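Local coordinates for protein 1-deoxy-D-xylulose 5-phosphate reductoisomerase (Zymomonas mobilis, PDB 1R0K) that catalyses the NADPH-dependent rearrangement and reduction of 1-deoxy-D-xylulose 5-phosphate to 2-C-methyl-D-erythritol 4-phosphate in isoprenoid biosynthesis, at residues S176-M188 / D296-L308. Sequence-based numbering, arbitrary orientation.
Sequences SGGPFRTTSLAEM and DFEAPDYERFPAL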
loop_
_atom_site.group_PDB
_atom_site.type_symbol
_atom_site.label_atom_id
_atom_site.label_comp_id
_atom_site.label_asym_id
_atom_site.label_seq_id
_atom_site.Cartn_x
_atom_site.Cartn_y
_atom_site.Cartn_z
ATOM N N SER B 176 9.852 1.621 15.493
ATOM C CA SER B 176 10.635 0.478 15.941
ATOM C C SER B 176 10.480 0.346 17.446
ATOM O O SER B 176 10.503 -0.758 17.987
ATOM C CB SER B 176 12.118 0.678 15.621
ATOM O OG SER B 176 12.656 1.727 16.410
ATOM N N GLY B 177 10.334 1.481 18.120
ATOM C CA GLY B 177 10.198 1.466 19.565
ATOM C C GLY B 177 11.512 1.851 20.216
ATOM O O GLY B 177 11.583 2.079 21.427
ATOM N N GLY B 178 12.561 1.919 19.403
ATOM C CA GLY B 178 13.866 2.292 19.912
ATOM C C GLY B 178 14.557 1.179 20.677
ATOM O O GLY B 178 13.986 0.109 20.866
ATOM N N PRO B 179 15.792 1.411 21.143
ATOM C CA PRO B 179 16.545 0.400 21.890
ATOM C C PRO B 179 15.954 0.036 23.256
ATOM O O PRO B 179 16.259 -1.026 23.797
ATOM C CB PRO B 179 17.935 1.026 21.999
ATOM C CG PRO B 179 17.631 2.484 22.076
ATOM C CD PRO B 179 16.576 2.651 21.003
ATOM N N PHE B 180 15.101 0.895 23.804
ATOM C CA PHE B 180 14.507 0.621 25.111
ATOM C C PHE B 180 13.028 0.287 25.048
ATOM O O PHE B 180 12.289 0.508 26.009
ATOM C CB PHE B 180 14.733 1.810 26.044
ATOM C CG PHE B 180 16.178 2.153 26.221
ATOM C CD1 PHE B 180 17.096 1.167 26.566
ATOM C CD2 PHE B 180 16.633 3.446 26.016
ATOM C CE1 PHE B 180 18.450 1.460 26.700
ATOM C CE2 PHE B 180 17.988 3.751 26.148
ATOM C CZ PHE B 180 18.898 2.753 26.490
ATOM N N ARG B 181 12.609 -0.267 23.916
ATOM C CA ARG B 181 11.216 -0.642 23.704
ATOM C C ARG B 181 10.635 -1.490 24.833
ATOM O O ARG B 181 9.466 -1.345 25.184
ATOM C CB ARG B 181 11.072 -1.408 22.381
ATOM C CG ARG B 181 9.670 -1.978 22.129
ATOM C CD ARG B 181 9.598 -2.694 20.781
ATOM N NE ARG B 181 10.551 -3.801 20.682
ATOM C CZ ARG B 181 10.308 -5.050 21.068
ATOM N NH1 ARG B 181 9.130 -5.380 21.588
ATOM N NH2 ARG B 181 11.244 -5.980 20.921
ATOM N N THR B 182 11.441 -2.380 25.398
ATOM C CA THR B 182 10.951 -3.248 26.465
ATOM C C THR B 182 11.539 -2.926 27.836
ATOM O O THR B 182 11.381 -3.703 28.782
ATOM C CB THR B 182 11.255 -4.719 26.154
ATOM O OG1 THR B 182 12.673 -4.918 26.147
ATOM C CG2 THR B 182 10.685 -5.104 24.801
ATOM N N THR B 183 12.210 -1.784 27.934
ATOM C CA THR B 183 12.849 -1.339 29.176
ATOM C C THR B 183 11.878 -0.547 30.047
ATOM O O THR B 183 11.143 0.309 29.554
ATOM C CB THR B 183 14.064 -0.437 28.872
ATOM O OG1 THR B 183 14.947 -1.114 27.970
ATOM C CG2 THR B 183 14.808 -0.084 30.155
ATOM N N SER B 184 11.883 -0.831 31.345
ATOM C CA SER B 184 11.005 -0.146 32.289
ATOM C C SER B 184 11.500 1.268 32.568
ATOM O O SER B 184 12.670 1.581 32.348
ATOM C CB SER B 184 10.963 -0.905 33.614
ATOM O OG SER B 184 12.211 -0.797 34.282
ATOM N N LEU B 185 10.600 2.115 33.056
ATOM C CA LEU B 185 10.955 3.481 33.399
ATOM C C LEU B 185 12.036 3.447 34.462
ATOM O O LEU B 185 12.963 4.251 34.443
ATOM C CB LEU B 185 9.744 4.234 33.955
ATOM C CG LEU B 185 8.932 5.111 33.006
ATOM C CD1 LEU B 185 7.691 5.603 33.733
ATOM C CD2 LEU B 185 9.777 6.281 32.520
ATOM N N ALA B 186 11.909 2.508 35.395
ATOM C CA ALA B 186 12.876 2.385 36.477
ATOM C C ALA B 186 14.277 2.125 35.940
ATOM O O ALA B 186 15.241 2.727 36.406
ATOM C CB ALA B 186 12.460 1.266 37.435
ATOM N N GLU B 187 14.409 1.231 34.968
ATOM C CA GLU B 187 15.741 0.978 34.438
ATOM C C GLU B 187 16.194 2.171 33.604
ATOM O O GLU B 187 17.343 2.599 33.698
ATOM C CB GLU B 187 15.789 -0.286 33.576
ATOM C CG GLU B 187 17.226 -0.739 33.307
ATOM C CD GLU B 187 17.341 -1.850 32.281
ATOM O OE1 GLU B 187 16.373 -2.619 32.114
ATOM O OE2 GLU B 187 18.416 -1.962 31.653
ATOM N N MET B 188 15.293 2.715 32.793
ATOM C CA MET B 188 15.649 3.857 31.955
ATOM C C MET B 188 16.250 4.988 32.789
ATOM O O MET B 188 17.131 5.712 32.324
ATOM C CB MET B 188 14.429 4.353 31.169
ATOM C CG MET B 188 14.090 3.487 29.959
ATOM S SD MET B 188 12.907 4.232 28.800
ATOM C CE MET B 188 11.358 3.748 29.524
ATOM N N ASP B 296 6.211 -8.191 14.072
ATOM C CA ASP B 296 5.569 -7.986 15.366
ATOM C C ASP B 296 4.954 -6.598 15.486
ATOM O O ASP B 296 5.463 -5.637 14.915
ATOM C CB ASP B 296 6.583 -8.173 16.493
ATOM C CG ASP B 296 7.104 -9.581 16.568
ATOM O OD1 ASP B 296 6.281 -10.490 16.810
ATOM O OD2 ASP B 296 8.326 -9.775 16.380
ATOM N N PHE B 297 3.866 -6.503 16.244
ATOM C CA PHE B 297 3.187 -5.228 16.456
ATOM C C PHE B 297 2.690 -5.130 17.897
ATOM O O PHE B 297 2.230 -6.114 18.468
ATOM C CB PHE B 297 1.992 -5.076 15.504
ATOM C CG PHE B 297 2.337 -5.278 14.063
ATOM C CD1 PHE B 297 2.293 -6.550 13.499
ATOM C CD2 PHE B 297 2.729 -4.202 13.271
ATOM C CE1 PHE B 297 2.637 -6.748 12.164
ATOM C CE2 PHE B 297 3.076 -4.387 11.937
ATOM C CZ PHE B 297 3.029 -5.663 11.380
ATOM N N GLU B 298 2.785 -3.940 18.477
ATOM C CA GLU B 298 2.335 -3.717 19.847
ATOM C C GLU B 298 1.989 -2.245 20.025
ATOM O O GLU B 298 2.417 -1.395 19.241
ATOM C CB GLU B 298 3.427 -4.129 20.845
ATOM C CG GLU B 298 4.667 -3.251 20.810
ATOM C CD GLU B 298 5.752 -3.723 21.763
ATOM O OE1 GLU B 298 6.389 -4.760 21.486
ATOM O OE2 GLU B 298 5.970 -3.060 22.795
ATOM N N ALA B 299 1.214 -1.940 21.058
ATOM C CA ALA B 299 0.815 -0.564 21.310
ATOM C C ALA B 299 1.964 0.247 21.888
ATOM O O ALA B 299 2.817 -0.278 22.600
ATOM C CB ALA B 299 -0.375 -0.528 22.271
ATOM N N PRO B 300 2.016 1.540 21.564
ATOM C CA PRO B 300 3.102 2.347 22.116
ATOM C C PRO B 300 2.783 2.562 23.597
ATOM O O PRO B 300 1.627 2.439 24.012
ATOM C CB PRO B 300 3.014 3.630 21.296
ATOM C CG PRO B 300 1.541 3.753 21.040
ATOM C CD PRO B 300 1.160 2.339 20.666
ATOM N N ASP B 301 3.793 2.866 24.398
ATOM C CA ASP B 301 3.569 3.088 25.819
ATOM C C ASP B 301 3.795 4.563 26.125
ATOM O O ASP B 301 4.930 5.000 26.294
ATOM C CB ASP B 301 4.529 2.232 26.647
ATOM C CG ASP B 301 4.185 2.240 28.124
ATOM O OD1 ASP B 301 3.739 3.289 28.627
ATOM O OD2 ASP B 301 4.372 1.200 28.784
ATOM N N TYR B 302 2.710 5.327 26.194
ATOM C CA TYR B 302 2.802 6.757 26.465
ATOM C C TYR B 302 3.325 7.066 27.866
ATOM O O TYR B 302 3.861 8.148 28.113
ATOM C CB TYR B 302 1.438 7.412 26.234
ATOM C CG TYR B 302 1.103 7.532 24.761
ATOM C CD1 TYR B 302 1.543 8.625 24.015
ATOM C CD2 TYR B 302 0.404 6.521 24.097
ATOM C CE1 TYR B 302 1.297 8.711 22.642
ATOM C CE2 TYR B 302 0.154 6.595 22.720
ATOM C CZ TYR B 302 0.605 7.694 22.002
ATOM O OH TYR B 302 0.369 7.784 20.647
ATOM N N GLU B 303 3.179 6.114 28.778
ATOM C CA GLU B 303 3.666 6.292 30.140
ATOM C C GLU B 303 5.187 6.214 30.183
ATOM O O GLU B 303 5.845 7.046 30.802
ATOM C CB GLU B 303 3.075 5.223 31.059
ATOM C CG GLU B 303 1.649 5.500 31.473
ATOM C CD GLU B 303 1.535 6.781 32.279
ATOM O OE1 GLU B 303 2.211 6.883 33.326
ATOM O OE2 GLU B 303 0.776 7.686 31.867
ATOM N N ARG B 304 5.746 5.214 29.513
ATOM C CA ARG B 304 7.192 5.039 29.498
ATOM C C ARG B 304 7.922 5.989 28.547
ATOM O O ARG B 304 9.116 6.237 28.709
ATOM C CB ARG B 304 7.520 3.580 29.176
ATOM C CG ARG B 304 7.221 2.641 30.347
ATOM C CD ARG B 304 7.166 1.180 29.931
ATOM N NE ARG B 304 8.365 0.770 29.218
ATOM C CZ ARG B 304 8.372 0.316 27.971
ATOM N NH1 ARG B 304 7.239 0.213 27.290
ATOM N NH2 ARG B 304 9.518 -0.035 27.404
ATOM N N PHE B 305 7.206 6.530 27.567
ATOM C CA PHE B 305 7.818 7.455 26.622
ATOM C C PHE B 305 6.996 8.742 26.531
ATOM O O PHE B 305 6.330 9.004 25.530
ATOM C CB PHE B 305 7.962 6.775 25.252
ATOM C CG PHE B 305 8.762 5.503 25.303
ATOM C CD1 PHE B 305 8.133 4.273 25.479
ATOM C CD2 PHE B 305 10.152 5.543 25.252
ATOM C CE1 PHE B 305 8.879 3.096 25.608
ATOM C CE2 PHE B 305 10.912 4.370 25.381
ATOM C CZ PHE B 305 10.272 3.144 25.559
ATOM N N PRO B 306 7.046 9.572 27.589
ATOM C CA PRO B 306 6.308 10.841 27.652
ATOM C C PRO B 306 6.575 11.815 26.508
ATOM O O PRO B 306 5.787 12.733 26.271
ATOM C CB PRO B 306 6.698 11.406 29.022
ATOM C CG PRO B 306 8.057 10.810 29.275
ATOM C CD PRO B 306 7.887 9.394 28.788
ATOM N N ALA B 307 7.678 11.619 25.795
ATOM C CA ALA B 307 7.990 12.494 24.670
ATOM C C ALA B 307 6.859 12.421 23.645
ATOM O O ALA B 307 6.584 13.394 22.941
ATOM C CB ALA B 307 9.315 12.078 24.023
ATOM N N LEU B 308 6.205 11.264 23.562
ATOM C CA LEU B 308 5.111 11.092 22.615
ATOM C C LEU B 308 3.953 11.999 23.004
ATOM O O LEU B 308 3.321 12.616 22.147
ATOM C CB LEU B 308 4.651 9.626 22.567
ATOM C CG LEU B 308 5.670 8.623 22.009
ATOM C CD1 LEU B 308 5.054 7.224 21.977
ATOM C CD2 LEU B 308 6.105 9.048 20.604
#
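R304 runs its side chain along the turn 180-183 and spends its guanidinium on backbone carbonyls there. Its CB lies 3.9 Å from M188 CE, and its CG meets L185 CG at 4.0 Å, so the aliphatic part is flanked by two residues of the short helix 185-188. The chain then turns about CG-CD (chi3 53°), bringing NE and NH2 side-on to a single acceptor: T183 O accepts from R304 NE (2.8 Å) and R304 NH2 (2.7 Å). Both donors approach from the same face of the T183 carbonyl, while the oxygen itself stays in the guanidinium plane. R304 NH2 also donates to R181 O at 2.6 Å, a fairly straight bond (163°) that comes from well above that carbonyl's plane. On the remaining nitrogen, NH1 forms a long, weak salt bridge with D301 OD2, and CE1 of F305 lies over one guanidinium face, toward its rim. The F305 ring points its CZ edge at F180 O, and M188 SD sits obliquely beside it in a Met-aromatic contact. A second charged link forms farther along, where R181 NH1 reaches E298 OE1 at 2.8 Å on the syn side of the carboxylate, out of its plane, in a bent bond (132°), the two planar groups nearly perpendicular. Replacing R304 with a leucine would probably leave the carbonyls of R181 and T183 without these donors and the turn freer to shift. The contact thus ties the loop that follows strand 168-175 and opens with S176, predicted to bind the substrate, to the approach to helix 307-317, largely through one cation held mainly by backbone carbonyls, whose partial negative charge, with the more distant carboxylate of D301, probably helps to balance it.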